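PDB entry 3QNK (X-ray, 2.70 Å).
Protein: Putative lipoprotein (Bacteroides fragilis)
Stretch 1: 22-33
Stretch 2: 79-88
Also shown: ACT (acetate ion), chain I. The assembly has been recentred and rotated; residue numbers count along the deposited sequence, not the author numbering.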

ATOM      1  N   TYR B  22      19.351 -14.146   0.985  1.00 72.56           N
ATOM      2  CA  TYR B  22      18.821 -12.791   0.790  1.00 72.56           C
ATOM      3  C   TYR B  22      17.285 -12.807   0.686  1.00 72.77           C
ATOM      4  O   TYR B  22      16.627 -11.894   1.191  1.00 70.42           O
ATOM      5  CB  TYR B  22      19.432 -12.124  -0.451  1.00 76.64           C
ATOM      6  CG  TYR B  22      20.855 -11.632  -0.282  1.00 82.26           C
ATOM      7  CD1 TYR B  22      21.377 -11.357   0.982  1.00 84.33           C
ATOM      8  CD2 TYR B  22      21.664 -11.387  -1.388  1.00 86.29           C
ATOM      9  CE1 TYR B  22      22.697 -10.925   1.145  1.00 88.63           C
ATOM     10  CE2 TYR B  22      22.980 -10.931  -1.242  1.00 89.64           C
ATOM     11  CZ  TYR B  22      23.496 -10.703   0.028  1.00100.44           C
ATOM     12  OH  TYR B  22      24.794 -10.248   0.182  1.00103.86           O
ATOM     13  N   TYR B  23      16.718 -13.869   0.072  1.00 67.01           N
ATOM     14  CA  TYR B  23      15.272 -14.033  -0.050  1.00 64.24           C
ATOM     15  C   TYR B  23      14.640 -14.119   1.344  1.00 67.21           C
ATOM     16  O   TYR B  23      13.640 -13.444   1.608  1.00 66.14           O
ATOM     17  CB  TYR B  23      14.936 -15.287  -0.889  1.00 64.60           C
ATOM     18  CG  TYR B  23      13.485 -15.393  -1.304  1.00 63.10           C
ATOM     19  CD1 TYR B  23      12.502 -15.786  -0.392  1.00 62.88           C
ATOM     20  CD2 TYR B  23      13.089 -15.108  -2.608  1.00 64.00           C
ATOM     21  CE1 TYR B  23      11.161 -15.846  -0.758  1.00 61.41           C
ATOM     22  CE2 TYR B  23      11.748 -15.160  -2.984  1.00 63.85           C
ATOM     23  CZ  TYR B  23      10.788 -15.536  -2.056  1.00 65.08           C
ATOM     24  OH  TYR B  23       9.475 -15.627  -2.426  1.00 60.13           O
ATOM     25  N   VAL B  24      15.239 -14.938   2.241  1.00 63.49           N
ATOM     26  CA  VAL B  24      14.746 -15.128   3.611  1.00 61.37           C
ATOM     27  C   VAL B  24      14.893 -13.797   4.387  1.00 66.45           C
ATOM     28  O   VAL B  24      13.978 -13.437   5.117  1.00 64.63           O
ATOM     29  CB  VAL B  24      15.417 -16.331   4.301  1.00 64.09           C
ATOM     30  CG1 VAL B  24      14.870 -16.556   5.703  1.00 61.81           C
ATOM     31  CG2 VAL B  24      15.232 -17.590   3.473  1.00 64.67           C
ATOM     32  N   ASN B  25      15.971 -13.020   4.135  1.00 65.51           N
ATOM     33  CA  ASN B  25      16.149 -11.695   4.753  1.00 65.27           C
ATOM     34  C   ASN B  25      15.023 -10.759   4.351  1.00 68.88           C
ATOM     35  O   ASN B  25      14.540  -9.986   5.190  1.00 68.18           O
ATOM     36  CB  ASN B  25      17.490 -11.067   4.363  1.00 71.01           C
ATOM     37  CG  ASN B  25      18.736 -11.699   4.946  1.00 95.44           C
ATOM     38  OD1 ASN B  25      18.718 -12.751   5.615  1.00 90.19           O
ATOM     39  ND2 ASN B  25      19.860 -11.058   4.682  1.00 89.85           N
ATOM     40  N   ASP B  26      14.579 -10.856   3.069  1.00 64.42           N
ATOM     41  CA  ASP B  26      13.465 -10.069   2.542  1.00 61.87           C
ATOM     42  C   ASP B  26      12.176 -10.443   3.253  1.00 61.85           C
ATOM     43  O   ASP B  26      11.352  -9.566   3.524  1.00 58.67           O
ATOM     44  CB  ASP B  26      13.335 -10.268   1.031  1.00 64.76           C
ATOM     45  CG  ASP B  26      12.296  -9.388   0.366  1.00 74.90           C
ATOM     46  OD1 ASP B  26      12.375  -8.155   0.533  1.00 76.75           O
ATOM     47  OD2 ASP B  26      11.437  -9.935  -0.381  1.00 77.15           O
ATOM     48  N   LEU B  27      12.009 -11.746   3.577  1.00 59.19           N
ATOM     49  CA  LEU B  27      10.821 -12.234   4.278  1.00 57.84           C
ATOM     50  C   LEU B  27      10.809 -11.707   5.708  1.00 60.18           C
ATOM     51  O   LEU B  27       9.751 -11.323   6.204  1.00 59.96           O
ATOM     52  CB  LEU B  27      10.720 -13.767   4.250  1.00 58.52           C
ATOM     53  CG  LEU B  27      10.506 -14.419   2.893  1.00 63.82           C
ATOM     54  CD1 LEU B  27      10.706 -15.913   2.974  1.00 65.03           C
ATOM     55  CD2 LEU B  27       9.137 -14.155   2.378  1.00 63.04           C
ATOM     56  N   TYR B  28      11.974 -11.635   6.350  1.00 56.32           N
ATOM     57  CA  TYR B  28      12.068 -11.059   7.692  1.00 55.83           C
ATOM     58  C   TYR B  28      11.760  -9.566   7.627  1.00 62.47           C
ATOM     59  O   TYR B  28      11.103  -9.038   8.523  1.00 63.10           O
ATOM     60  CB  TYR B  28      13.461 -11.277   8.305  1.00 56.61           C
ATOM     61  CG  TYR B  28      13.657 -12.606   9.000  1.00 55.64           C
ATOM     62  CD1 TYR B  28      13.187 -12.814  10.300  1.00 55.92           C
ATOM     63  CD2 TYR B  28      14.401 -13.626   8.404  1.00 56.16           C
ATOM     64  CE1 TYR B  28      13.407 -14.024  10.966  1.00 55.37           C
ATOM     65  CE2 TYR B  28      14.610 -14.845   9.051  1.00 56.67           C
ATOM     66  CZ  TYR B  28      14.123 -15.038  10.338  1.00 63.34           C
ATOM     67  OH  TYR B  28      14.327 -16.243  10.978  1.00 64.55           O
ATOM     68  N   SER B  29      12.204  -8.892   6.544  1.00 59.98           N
ATOM     69  CA  SER B  29      11.985  -7.456   6.335  1.00 59.45           C
ATOM     70  C   SER B  29      10.481  -7.144   6.165  1.00 64.51           C
ATOM     71  O   SER B  29      10.061  -6.001   6.367  1.00 65.33           O
ATOM     72  CB  SER B  29      12.808  -6.946   5.149  1.00 62.27           C
ATOM     73  OG  SER B  29      12.029  -6.658   4.000  1.00 72.06           O
ATOM     74  N   GLU B  30       9.672  -8.174   5.856  1.00 60.96           N
ATOM     75  CA  GLU B  30       8.227  -8.039   5.715  1.00 59.54           C
ATOM     76  C   GLU B  30       7.535  -7.957   7.076  1.00 63.16           C
ATOM     77  O   GLU B  30       6.336  -7.703   7.115  1.00 63.99           O
ATOM     78  CB  GLU B  30       7.633  -9.177   4.875  1.00 60.83           C
ATOM     79  CG  GLU B  30       7.876  -9.038   3.381  1.00 67.67           C
ATOM     80  CD  GLU B  30       7.339  -7.815   2.665  1.00 74.57           C
ATOM     81  OE1 GLU B  30       6.394  -7.171   3.175  1.00 72.72           O
ATOM     82  OE2 GLU B  30       7.857  -7.520   1.564  1.00 67.16           O
ATOM     83  N   ILE B  31       8.267  -8.145   8.190  1.00 58.46           N
ATOM     84  CA  ILE B  31       7.671  -8.002   9.518  1.00 56.83           C
ATOM     85  C   ILE B  31       7.383  -6.510   9.707  1.00 63.57           C
ATOM     86  O   ILE B  31       8.301  -5.681   9.588  1.00 64.89           O
ATOM     87  CB  ILE B  31       8.557  -8.583  10.657  1.00 58.52           C
ATOM     88  CG1 ILE B  31       8.757 -10.092  10.514  1.00 57.62           C
ATOM     89  CG2 ILE B  31       7.962  -8.228  12.035  1.00 57.26           C
ATOM     90  CD1 ILE B  31       9.944 -10.610  11.325  1.00 60.84           C
ATOM     91  N   SER B  32       6.111  -6.170   9.941  1.00 59.81           N
ATOM     92  CA  SER B  32       5.710  -4.769  10.106  1.00 59.58           C
ATOM     93  C   SER B  32       5.460  -4.418  11.565  1.00 63.02           C
ATOM     94  O   SER B  32       4.911  -5.232  12.323  1.00 63.07           O
ATOM     95  CB  SER B  32       4.443  -4.481   9.310  1.00 62.17           C
ATOM     96  OG  SER B  32       4.635  -4.751   7.938  1.00 73.37           O
ATOM     97  N   VAL B  33       5.849  -3.195  11.944  1.00 58.30           N
ATOM     98  CA  VAL B  33       5.613  -2.628  13.279  1.00 56.57           C
ATOM     99  C   VAL B  33       4.808  -1.347  13.120  1.00 57.48           C
ATOM    100  O   VAL B  33       5.203  -0.452  12.358  1.00 58.90           O
ATOM    101  CB  VAL B  33       6.915  -2.369  14.076  1.00 60.32           C
ATOM    102  CG1 VAL B  33       6.597  -2.032  15.533  1.00 58.68           C
ATOM    103  CG2 VAL B  33       7.870  -3.557  13.976  1.00 60.60           C
ATOM    104  N   ASP B  79      -2.005  -6.088   2.537  1.00 54.12           N
ATOM    105  CA  ASP B  79      -0.578  -6.208   2.737  1.00 52.56           C
ATOM    106  C   ASP B  79      -0.079  -7.605   3.092  1.00 55.67           C
ATOM    107  O   ASP B  79       0.984  -8.022   2.614  1.00 59.07           O
ATOM    108  CB  ASP B  79      -0.138  -5.226   3.840  1.00 53.87           C
ATOM    109  CG  ASP B  79      -0.279  -3.737   3.529  1.00 65.67           C
ATOM    110  OD1 ASP B  79      -0.455  -3.385   2.337  1.00 69.38           O
ATOM    111  OD2 ASP B  79      -0.200  -2.921   4.476  1.00 72.37           O
ATOM    112  N   TYR B  80      -0.780  -8.290   3.961  1.00 49.35           N
ATOM    113  CA  TYR B  80      -0.326  -9.554   4.494  1.00 49.52           C
ATOM    114  C   TYR B  80      -0.462 -10.715   3.505  1.00 56.29           C
ATOM    115  O   TYR B  80       0.320 -11.657   3.595  1.00 56.48           O
ATOM    116  CB  TYR B  80      -1.006  -9.822   5.840  1.00 49.63           C
ATOM    117  CG  TYR B  80      -0.264  -9.109   6.948  1.00 50.77           C
ATOM    118  CD1 TYR B  80      -0.277  -7.718   7.041  1.00 52.06           C
ATOM    119  CD2 TYR B  80       0.585  -9.802   7.798  1.00 51.83           C
ATOM    120  CE1 TYR B  80       0.472  -7.049   8.008  1.00 51.22           C
ATOM    121  CE2 TYR B  80       1.359  -9.141   8.747  1.00 52.89           C
ATOM    122  CZ  TYR B  80       1.286  -7.765   8.862  1.00 57.66           C
ATOM    123  OH  TYR B  80       2.040  -7.123   9.817  1.00 59.56           O
ATOM    124  N   TYR B  81      -1.357 -10.611   2.494  1.00 53.97           N
ATOM    125  CA  TYR B  81      -1.431 -11.661   1.471  1.00 52.00           C
ATOM    126  C   TYR B  81      -0.228 -11.586   0.549  1.00 54.74           C
ATOM    127  O   TYR B  81       0.227 -12.629   0.074  1.00 57.29           O
ATOM    128  CB  TYR B  81      -2.753 -11.630   0.704  1.00 50.62           C
ATOM    129  CG  TYR B  81      -3.837 -12.394   1.427  1.00 48.60           C
ATOM    130  CD1 TYR B  81      -3.719 -13.764   1.652  1.00 49.41           C
ATOM    131  CD2 TYR B  81      -4.965 -11.745   1.920  1.00 49.62           C
ATOM    132  CE1 TYR B  81      -4.695 -14.471   2.353  1.00 50.27           C
ATOM    133  CE2 TYR B  81      -5.960 -12.443   2.618  1.00 50.10           C
ATOM    134  CZ  TYR B  81      -5.816 -13.807   2.834  1.00 58.36           C
ATOM    135  OH  TYR B  81      -6.788 -14.501   3.509  1.00 58.58           O
ATOM    136  N   VAL B  82       0.353 -10.384   0.385  1.00 51.07           N
ATOM    137  CA  VAL B  82       1.586 -10.159  -0.411  1.00 51.94           C
ATOM    138  C   VAL B  82       2.736 -10.883   0.289  1.00 59.29           C
ATOM    139  O   VAL B  82       3.506 -11.605  -0.353  1.00 61.39           O
ATOM    140  CB  VAL B  82       1.887  -8.643  -0.598  1.00 55.12           C
ATOM    141  CG1 VAL B  82       3.226  -8.420  -1.277  1.00 56.41           C
ATOM    142  CG2 VAL B  82       0.788  -7.939  -1.378  1.00 54.37           C
ATOM    143  N   LYS B  83       2.817 -10.715   1.637  1.00 55.34           N
ATOM    144  CA  LYS B  83       3.821 -11.316   2.523  1.00 53.31           C
ATOM    145  C   LYS B  83       3.721 -12.822   2.456  1.00 58.92           C
ATOM    146  O   LYS B  83       4.735 -13.510   2.306  1.00 60.33           O
ATOM    147  CB  LYS B  83       3.642 -10.828   3.975  1.00 52.21           C
ATOM    148  CG  LYS B  83       3.746  -9.332   4.144  1.00 49.47           C
ATOM    149  CD  LYS B  83       3.635  -8.974   5.621  1.00 51.17           C
ATOM    150  CE  LYS B  83       3.302  -7.521   5.813  1.00 56.88           C
ATOM    151  NZ  LYS B  83       4.447  -6.603   5.494  1.00 56.59           N
ATOM    152  N   VAL B  84       2.479 -13.332   2.523  1.00 55.72           N
ATOM    153  CA  VAL B  84       2.191 -14.763   2.450  1.00 55.15           C
ATOM    154  C   VAL B  84       2.591 -15.270   1.064  1.00 59.39           C
ATOM    155  O   VAL B  84       3.228 -16.316   0.985  1.00 60.82           O
ATOM    156  CB  VAL B  84       0.722 -15.082   2.808  1.00 57.11           C
ATOM    157  CG1 VAL B  84       0.344 -16.498   2.382  1.00 58.02           C
ATOM    158  CG2 VAL B  84       0.473 -14.894   4.301  1.00 55.18           C
ATOM    159  N   ARG B  85       2.288 -14.504  -0.013  1.00 54.61           N
ATOM    160  CA  ARG B  85       2.655 -14.901  -1.381  1.00 54.60           C
ATOM    161  C   ARG B  85       4.174 -15.161  -1.479  1.00 59.24           C
ATOM    162  O   ARG B  85       4.575 -16.183  -2.046  1.00 61.25           O
ATOM    163  CB  ARG B  85       2.203 -13.857  -2.403  1.00 51.05           C
ATOM    164  CG  ARG B  85       2.418 -14.284  -3.860  1.00 56.98           C
ATOM    165  CD  ARG B  85       1.999 -13.213  -4.853  1.00 61.41           C
ATOM    166  NE  ARG B  85       2.016 -13.728  -6.220  1.00 71.37           N
ATOM    167  CZ  ARG B  85       2.992 -13.503  -7.092  1.00 93.02           C
ATOM    168  NH1 ARG B  85       4.035 -12.763  -6.751  1.00 86.54           N
ATOM    169  NH2 ARG B  85       2.936 -14.025  -8.312  1.00 86.09           N
ATOM    170  N   LYS B  86       4.998 -14.277  -0.866  1.00 53.36           N
ATOM    171  CA  LYS B  86       6.454 -14.380  -0.847  1.00 53.18           C
ATOM    172  C   LYS B  86       6.913 -15.641  -0.107  1.00 58.39           C
ATOM    173  O   LYS B  86       7.879 -16.262  -0.541  1.00 58.40           O
ATOM    174  CB  LYS B  86       7.071 -13.130  -0.228  1.00 55.53           C
ATOM    175  CG  LYS B  86       6.928 -11.861  -1.075  1.00 61.99           C
ATOM    176  CD  LYS B  86       7.705 -10.711  -0.448  1.00 58.39           C
ATOM    177  CE  LYS B  86       7.714  -9.478  -1.313  1.00 70.08           C
ATOM    178  NZ  LYS B  86       8.786  -8.539  -0.892  1.00 80.94           N
ATOM    179  N   CYS B  87       6.199 -16.059   0.963  1.00 57.62           N
ATOM    180  CA  CYS B  87       6.505 -17.297   1.712  1.00 60.00           C
ATOM    181  C   CYS B  87       6.228 -18.513   0.857  1.00 65.19           C
ATOM    182  O   CYS B  87       7.087 -19.397   0.759  1.00 67.32           O
ATOM    183  CB  CYS B  87       5.715 -17.383   3.011  1.00 60.96           C
ATOM    184  SG  CYS B  87       6.092 -16.079   4.206  1.00 65.15           S
ATOM    185  N   ASN B  88       5.011 -18.564   0.249  1.00 59.28           N
ATOM    186  CA  ASN B  88       4.531 -19.663  -0.596  1.00 58.61           C
ATOM    187  C   ASN B  88       5.442 -19.890  -1.785  1.00 63.75           C
ATOM    188  O   ASN B  88       5.618 -21.038  -2.197  1.00 66.13           O
ATOM    189  CB  ASN B  88       3.104 -19.404  -1.057  1.00 54.07           C
ATOM    190  CG  ASN B  88       2.088 -19.422   0.053  1.00 68.34           C
ATOM    191  OD1 ASN B  88       2.277 -20.051   1.101  1.00 57.31           O
ATOM    192  ND2 ASN B  88       0.968 -18.742  -0.170  1.00 65.70           N
TER
HETATM  193  C   ACT I 607       3.799  -8.687  13.075  1.00 66.09           C
HETATM  194  O   ACT I 607       4.317  -7.820  13.840  1.00 66.66           O
HETATM  195  OXT ACT I 607       3.863  -8.608  11.731  1.00 65.49           O
HETATM  196  CH3 ACT I 607       3.176  -9.807  13.919  1.00 62.54           C

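Residues 22-33 and 79-88 of a putative lipoprotein from Bacteroides fragilis pack against each other. Helix 22-29 and helix 79-88 run nearly antiparallel, with 159° between their N-to-C directions and 10.2 Å between their axes at closest approach. Two lysines, Lys83 and Lys86, reach across from the second helix; they lie three residues, just under one turn, apart. The two stretches bury 464 Å² between them, counting both sides.

Three salt bridges cross the contact, and Glu30 joins both lysines. Its CA-to-CB bond points toward the second helix, and its carboxylate is shared, with Glu30 OE1 3.1 Å from Lys83 NZ and Glu30 OE2 2.8 Å from Lys86 NZ. A third bridge links Lys86 NZ to Asp26 OD2 at 3.0 Å. Asp26 and Glu30 lie four residues apart, so their carboxylates can meet the same ammonium group. In Lys86 chi1 is m and chi2 to chi4 are all t; this extended chain carries its charge well beyond its own backbone. Lys83 starts sideways, and its chi4 of -72° turns NZ at the end of a chain extended from CA to CE.

Hydrogen bonds to backbone and hydroxyl groups add to these bridges. Lys83 NZ also donates to Glu30 O (2.7 Å) and to Ser32 OG (3.1 Å). With the bond to Glu30 OE1, one ammonium group thus gathers a backbone carbonyl, a carboxylate and a hydroxyl from Glu30 and Ser32. Glu30 CA and Lys83 CA are 6.4 Å apart, the closer of the two register pairs. Near the other end of the contact, Tyr23 OH donates to Lys86 O at 2.6 Å. The Tyr23 side chain leaves its helix sideways, but its end comes nearer, and the carbonyl lies at the ring edge, near the ring plane, as suits a phenol hydroxyl.

The apolar contact is made by Leu27, whose CD2 lies 3.5 Å from Lys86 CB and 4.0 Å from Cys87 SG, so it packs on the base of the lysine chain while the charged tip of Lys86 is engaged with Asp26 and Glu30.

An acetate ion adds a further polar contact: Tyr80 OH donates to OXT of the acetate at 3.0 Å, and Ser32 O lies 3.1 Å from acetate O. The ion, probably from the crystallisation liquor, therefore touches both stretches. Here the two residues are also close to each other, with Tyr80 OH 3.6 Å from Ser32 CB.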